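Local coordinates for methyltransferase small domain-containing protein (Thermoplasma acidophilum, PDB 1NE2), which is of unconfirmed function but probably transfers methyl groups from S-adenosylmethionine to a substrate not yet known, at residues V55-A58 against G59-N62; A86-T89 against A90-C94; I132-A135 against F136-S139. One frame throughout, in Å; residues are numbered along the deposited sequence.

Contact 1: residues V55-A58 against G59-N62; sequences VIDA and GTGN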
loop_
_atom_site.group_PDB
_atom_site.type_symbol
_atom_site.label_atom_id
_atom_site.label_comp_id
_atom_site.label_asym_id
_atom_site.label_seq_id
_atom_site.Cartn_x
_atom_site.Cartn_y
_atom_site.Cartn_z
ATOM N N VAL B 55 0.442 0.884 -4.779
ATOM C CA VAL B 55 -0.272 0.080 -5.767
ATOM C C VAL B 55 -0.808 -1.222 -5.204
ATOM O O VAL B 55 -0.160 -1.858 -4.381
ATOM C CB VAL B 55 0.683 -0.285 -6.938
ATOM C CG1 VAL B 55 -0.015 -1.192 -7.950
ATOM C CG2 VAL B 55 1.187 0.983 -7.610
ATOM N N ILE B 56 -1.990 -1.619 -5.659
ATOM C CA ILE B 56 -2.551 -2.890 -5.247
ATOM C C ILE B 56 -2.927 -3.658 -6.511
ATOM O O ILE B 56 -3.608 -3.139 -7.399
ATOM C CB ILE B 56 -3.793 -2.747 -4.314
ATOM C CG1 ILE B 56 -4.258 -4.151 -3.896
ATOM C CG2 ILE B 56 -4.909 -1.948 -4.997
ATOM C CD1 ILE B 56 -5.210 -4.167 -2.699
ATOM N N ASP B 57 -2.434 -4.888 -6.595
ATOM C CA ASP B 57 -2.697 -5.768 -7.726
ATOM C C ASP B 57 -3.690 -6.842 -7.270
ATOM O O ASP B 57 -3.369 -7.675 -6.419
ATOM C CB ASP B 57 -1.387 -6.409 -8.188
ATOM C CG ASP B 57 -1.574 -7.302 -9.394
ATOM O OD1 ASP B 57 -2.479 -7.013 -10.200
ATOM O OD2 ASP B 57 -0.810 -8.277 -9.543
ATOM N N ALA B 58 -4.895 -6.805 -7.830
ATOM C CA ALA B 58 -5.960 -7.746 -7.470
ATOM C C ALA B 58 -5.949 -8.997 -8.337
ATOM O O ALA B 58 -5.874 -8.905 -9.565
ATOM C CB ALA B 58 -7.315 -7.044 -7.579
ATOM N N GLY B 59 -6.041 -10.166 -7.698
ATOM C CA GLY B 59 -6.016 -11.426 -8.432
ATOM C C GLY B 59 -4.657 -11.549 -9.089
ATOM O O GLY B 59 -4.531 -11.813 -10.289
ATOM N N THR B 60 -3.628 -11.381 -8.269
ATOM C CA THR B 60 -2.245 -11.379 -8.724
ATOM C C THR B 60 -1.686 -12.660 -9.353
ATOM O O THR B 60 -0.700 -12.603 -10.095
ATOM C CB THR B 60 -1.327 -10.924 -7.562
ATOM O OG1 THR B 60 -0.067 -10.489 -8.085
ATOM C CG2 THR B 60 -1.103 -12.065 -6.570
ATOM N N GLY B 61 -2.301 -13.806 -9.077
ATOM C CA GLY B 61 -1.800 -15.049 -9.648
ATOM C C GLY B 61 -0.332 -15.263 -9.327
ATOM O O GLY B 61 0.059 -15.204 -8.162
ATOM N N ASN B 62 0.487 -15.494 -10.351
ATOM C CA ASN B 62 1.916 -15.711 -10.147
ATOM C C ASN B 62 2.609 -14.413 -9.731
ATOM O O ASN B 62 3.815 -14.397 -9.467
ATOM C CB ASN B 62 2.561 -16.253 -11.426
ATOM C CG ASN B 62 2.907 -15.156 -12.418
ATOM O OD1 ASN B 62 2.064 -14.330 -12.774
ATOM N ND2 ASN B 62 4.156 -15.149 -12.874
HETATM O O HOH W 1 -0.180 -10.466 -11.701
#
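Between D57 and T60 the chain leaves strand 54-58 and turns, G59 taking left-handed backbone angles (phi 64°, psi 52°) that bring the T60 hydroxyl within reach of the D57 carboxylate. A side chain on G59 would run its CB into the carbonyl oxygen of A58. The two polar side chains cross at about a right angle. The T60 hydroxyl OG1 donates to D57 OD2 at 2.8 Å, meeting the carboxylate on its anti side and 34° out of its plane. T60 has OG1 anti to its own backbone nitrogen, which turns the hydroxyl back to the strand end. One water donates twice, to D57 OD2 at 3.1 Å and to T60 O at 2.7 Å, so the same carboxylate oxygen holds the side chain of T60 directly and, through the water, its backbone carbonyl. G61 N is bonded to D81 OD1. The glycine-rich loop leads on to helix 64-71, a placing consistent with the cofactor loop of Rossmann-like methyltransferases. D57 OD2 thus takes one bond from the T60 hydroxyl and one from the water, which together limit the turning of the buried carboxylate.

Contact 2: residues A86-T89 against A90-C94; sequences AIET and AKRNC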
loop_
_atom_site.group_PDB
_atom_site.type_symbol
_atom_site.label_atom_id
_atom_site.label_comp_id
_atom_site.label_asym_id
_atom_site.label_seq_id
_atom_site.Cartn_x
_atom_site.Cartn_y
_atom_site.Cartn_z
ATOM N N ALA B 86 -0.761 -19.870 -5.512
ATOM C CA ALA B 86 -0.327 -18.767 -6.358
ATOM C C ALA B 86 0.523 -17.794 -5.534
ATOM O O ALA B 86 1.591 -17.365 -5.969
ATOM C CB ALA B 86 -1.537 -18.044 -6.947
ATOM N N ILE B 87 0.050 -17.460 -4.337
ATOM C CA ILE B 87 0.771 -16.532 -3.472
ATOM C C ILE B 87 2.136 -17.080 -3.069
ATOM O O ILE B 87 3.116 -16.336 -2.989
ATOM C CB ILE B 87 -0.062 -16.193 -2.211
ATOM C CG1 ILE B 87 -1.303 -15.384 -2.617
ATOM C CG2 ILE B 87 0.775 -15.408 -1.210
ATOM C CD1 ILE B 87 -0.991 -14.087 -3.394
ATOM N N GLU B 88 2.204 -18.384 -2.826
ATOM C CA GLU B 88 3.464 -19.008 -2.454
ATOM C C GLU B 88 4.482 -18.789 -3.572
ATOM O O GLU B 88 5.640 -18.470 -3.313
ATOM C CB GLU B 88 3.250 -20.505 -2.201
ATOM C CG GLU B 88 4.446 -21.237 -1.604
ATOM C CD GLU B 88 5.553 -21.485 -2.611
ATOM O OE1 GLU B 88 5.264 -22.048 -3.689
ATOM O OE2 GLU B 88 6.712 -21.124 -2.321
ATOM N N THR B 89 4.041 -18.945 -4.816
ATOM C CA THR B 89 4.920 -18.749 -5.963
ATOM C C THR B 89 5.247 -17.267 -6.147
ATOM O O THR B 89 6.395 -16.905 -6.407
ATOM C CB THR B 89 4.271 -19.286 -7.255
ATOM O OG1 THR B 89 4.087 -20.704 -7.143
ATOM C CG2 THR B 89 5.151 -18.989 -8.459
ATOM N N ALA B 90 4.236 -16.416 -6.002
ATOM C CA ALA B 90 4.420 -14.978 -6.163
ATOM C C ALA B 90 5.469 -14.427 -5.201
ATOM O O ALA B 90 6.322 -13.642 -5.600
ATOM C CB ALA B 90 3.092 -14.255 -5.956
ATOM N N LYS B 91 5.404 -14.845 -3.937
ATOM C CA LYS B 91 6.343 -14.378 -2.918
ATOM C C LYS B 91 7.794 -14.680 -3.277
ATOM O O LYS B 91 8.695 -13.896 -2.968
ATOM C CB LYS B 91 6.017 -15.003 -1.558
ATOM C CG LYS B 91 4.709 -14.527 -0.945
ATOM C CD LYS B 91 4.502 -15.122 0.442
ATOM C CE LYS B 91 3.294 -14.509 1.129
ATOM N NZ LYS B 91 3.047 -15.120 2.464
ATOM N N ARG B 92 8.024 -15.819 -3.918
ATOM C CA ARG B 92 9.374 -16.179 -4.317
ATOM C C ARG B 92 9.805 -15.368 -5.529
ATOM O O ARG B 92 10.996 -15.117 -5.716
ATOM C CB ARG B 92 9.466 -17.665 -4.647
ATOM C CG ARG B 92 9.227 -18.564 -3.464
ATOM C CD ARG B 92 9.742 -19.950 -3.757
ATOM N NE ARG B 92 9.302 -20.908 -2.755
ATOM C CZ ARG B 92 9.666 -22.184 -2.742
ATOM N NH1 ARG B 92 10.484 -22.648 -3.677
ATOM N NH2 ARG B 92 9.205 -22.993 -1.799
ATOM N N ASN B 93 8.844 -14.960 -6.353
ATOM C CA ASN B 93 9.173 -14.174 -7.535
ATOM C C ASN B 93 9.661 -12.780 -7.170
ATOM O O ASN B 93 10.601 -12.268 -7.783
ATOM C CB ASN B 93 7.977 -14.084 -8.485
ATOM C CG ASN B 93 7.798 -15.346 -9.307
ATOM O OD1 ASN B 93 8.769 -16.050 -9.590
ATOM N ND2 ASN B 93 6.565 -15.628 -9.711
ATOM N N CYS B 94 9.025 -12.160 -6.181
ATOM C CA CYS B 94 9.439 -10.831 -5.746
ATOM C C CYS B 94 9.072 -10.556 -4.292
ATOM O O CYS B 94 7.975 -10.093 -3.983
ATOM C CB CYS B 94 8.859 -9.752 -6.675
ATOM S SG CYS B 94 7.051 -9.714 -6.916
#
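E88 and R92, one helical turn apart, form the charged contact of helix 84-93. E88 OE2 lies 2.6 Å from R92 NE in a salt bridge, with NH2 of the same guanidinium further off at 3.2 Å. The carboxylate and guanidinium planes stand 80° apart, so the pair does not form a flat two-pronged bridge; OE2 makes the near approach while OE1 lies over one face of the guanidinium. E88 leaves the helix with CG anti to its backbone nitrogen and then bends at chi2 (-75°), which swings the carboxylate forward to R92, whose chain is extended from CG to NE. Both residues are exposed, and the bridge lies on the outer surface.

The apolar contact is between I87 and K91. I87 CG2 rests 3.6 Å from K91 CE, and the lysine's extended aliphatic chain passes over the methyl group. I87 itself is buried against V101 and T60, while A90 and K91 touch F99.

Backbone bonds carry the helix through both segments. A90 N donates to A86 O at 2.8 Å and K91 N to I87 O at 2.9 Å, both nearly straight. T89 O then accepts from N93 N at 3.1 Å, with a weak additional bond from R92 N, as the helix nears its end. T89 and N93 lie side by side, CG2 of T89 3.9 Å from ND2 of N93, whose amide is bonded to Q18 and N62.

C94, the first residue beyond helical geometry, is joined to C67 by a disulfide, tying this end to helix 64-71. The arrangement is that of the connecting helix in a beta-alpha-beta crossover, here between strands 76-81 and 98-101 of a Rossmann-like sheet.

Contact 3: residues I132-A135 against F136-S139; sequences IDKA and FETS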
loop_
_atom_site.group_PDB
_atom_site.type_symbol
_atom_site.label_atom_id
_atom_site.label_comp_id
_atom_site.label_asym_id
_atom_site.label_seq_id
_atom_site.Cartn_x
_atom_site.Cartn_y
_atom_site.Cartn_z
ATOM N N ILE B 132 -14.912 -4.931 -9.389
ATOM C CA ILE B 132 -15.163 -3.571 -9.839
ATOM C C ILE B 132 -15.573 -2.715 -8.643
ATOM O O ILE B 132 -15.038 -1.625 -8.435
ATOM C CB ILE B 132 -16.275 -3.531 -10.908
ATOM C CG1 ILE B 132 -15.879 -4.414 -12.093
ATOM C CG2 ILE B 132 -16.494 -2.100 -11.374
ATOM C CD1 ILE B 132 -16.948 -4.540 -13.159
ATOM N N ASP B 133 -16.511 -3.218 -7.848
ATOM C CA ASP B 133 -16.975 -2.489 -6.672
ATOM C C ASP B 133 -15.839 -2.196 -5.699
ATOM O O ASP B 133 -15.704 -1.073 -5.210
ATOM C CB ASP B 133 -18.064 -3.282 -5.948
ATOM C CG ASP B 133 -19.406 -3.191 -6.643
ATOM O OD1 ASP B 133 -20.332 -3.918 -6.232
ATOM O OD2 ASP B 133 -19.535 -2.389 -7.592
ATOM N N LYS B 134 -15.027 -3.207 -5.415
ATOM C CA LYS B 134 -13.914 -3.023 -4.490
ATOM C C LYS B 134 -12.906 -2.005 -5.023
ATOM O O LYS B 134 -12.370 -1.192 -4.263
ATOM C CB LYS B 134 -13.210 -4.356 -4.238
ATOM C CG LYS B 134 -12.082 -4.278 -3.207
ATOM C CD LYS B 134 -12.548 -4.595 -1.790
ATOM C CE LYS B 134 -13.498 -3.561 -1.221
ATOM N NZ LYS B 134 -13.939 -3.943 0.164
ATOM N N ALA B 135 -12.648 -2.052 -6.326
ATOM C CA ALA B 135 -11.698 -1.133 -6.942
ATOM C C ALA B 135 -12.098 0.320 -6.712
ATOM O O ALA B 135 -11.276 1.141 -6.316
ATOM C CB ALA B 135 -11.580 -1.414 -8.445
ATOM N N PHE B 136 -13.369 0.636 -6.948
ATOM C CA PHE B 136 -13.839 2.001 -6.776
ATOM C C PHE B 136 -13.963 2.482 -5.334
ATOM O O PHE B 136 -14.112 3.677 -5.077
ATOM C CB PHE B 136 -15.154 2.180 -7.534
ATOM C CG PHE B 136 -14.959 2.342 -9.010
ATOM C CD1 PHE B 136 -14.593 3.574 -9.543
ATOM C CD2 PHE B 136 -15.075 1.251 -9.863
ATOM C CE1 PHE B 136 -14.342 3.718 -10.906
ATOM C CE2 PHE B 136 -14.823 1.383 -11.232
ATOM C CZ PHE B 136 -14.456 2.622 -11.753
ATOM N N GLU B 137 -13.876 1.557 -4.390
ATOM C CA GLU B 137 -13.946 1.913 -2.984
ATOM C C GLU B 137 -12.518 1.990 -2.440
ATOM O O GLU B 137 -12.278 2.532 -1.359
ATOM C CB GLU B 137 -14.734 0.838 -2.228
ATOM C CG GLU B 137 -14.783 1.019 -0.726
ATOM C CD GLU B 137 -15.494 -0.129 -0.033
ATOM O OE1 GLU B 137 -15.597 -0.100 1.213
ATOM O OE2 GLU B 137 -15.949 -1.059 -0.735
ATOM N N THR B 138 -11.574 1.475 -3.225
ATOM C CA THR B 138 -10.170 1.386 -2.822
ATOM C C THR B 138 -9.144 2.343 -3.431
ATOM O O THR B 138 -8.275 2.867 -2.718
ATOM C CB THR B 138 -9.647 -0.056 -3.091
ATOM O OG1 THR B 138 -10.447 -1.009 -2.374
ATOM C CG2 THR B 138 -8.195 -0.193 -2.657
ATOM N N SER B 139 -9.232 2.574 -4.735
ATOM C CA SER B 139 -8.227 3.392 -5.405
ATOM C C SER B 139 -8.694 4.547 -6.276
ATOM O O SER B 139 -9.827 4.577 -6.751
ATOM C CB SER B 139 -7.337 2.475 -6.248
ATOM O OG SER B 139 -6.889 1.366 -5.485
#
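F136 N donates to I132 O at 3.2 Å in helix 126-138, the crossover helix of the beta-alpha-beta unit between strands 111-116 and 142-147 of the Rossmann-like fold. The F136 side chain runs beside that of I132, pointing the same way: CE2 lies 3.9 Å from I132 CG2, and I132 O sits at the ring's edge, near its plane. Helix 151-161 covers this pair, with F153, L154 and F158 on I132 and R161 on F136.

At E137 the bonding shifts to the shorter spacing of a tightening helix end, E137 N donating to K134 O at 3.1 Å and weakly to D133 O. Its extended side chain brings OE2 to 3.6 Å from K134 NZ, a long salt bridge. K134 bends at chi2 and chi3 to bring its amine there, and NZ is also bonded to I107 O. Cut back to an alanine, this position would probably leave I107 O without its NZ donor and E137 without a neighbouring positive charge.

T138 OG1 donates to K134 O at 2.7 Å, from the face of the carbonyl plane opposite to E137 N, so two donors grip one oxygen. The T138 hydroxyl lies beside its own backbone nitrogen (chi1 -58°), on the side facing back along the helix.

S139 closes the turn: its N reaches A135 O at 3.0 Å in a nearly straight bond of 170°, while T138 N meets the same oxygen at 3.1 Å from above the carbonyl plane.

Overall arrangement
The three contacts follow one another along the chain around a single mixed sheet. Contact 1 lies near the middle, where strand 54-58 gives way to the loop before helix 64-71. Contact 2, on helix 84-93, is centred 11 Å away and touches it: N62 O meets N93 ND2, and T60 CG2 packs on I87 CD1. Contact 3, at the end of helix 126-138, is centred 14 Å from contact 1 and meets it through I56 and S139, whereas contacts 2 and 3 remain about 15 Å apart at their nearest atoms. Strand 54-58 and its loop thus touch both crossover segments, which do not touch each other, consistent with a methyltransferase core whose probable cofactor loop touches helix 84-93.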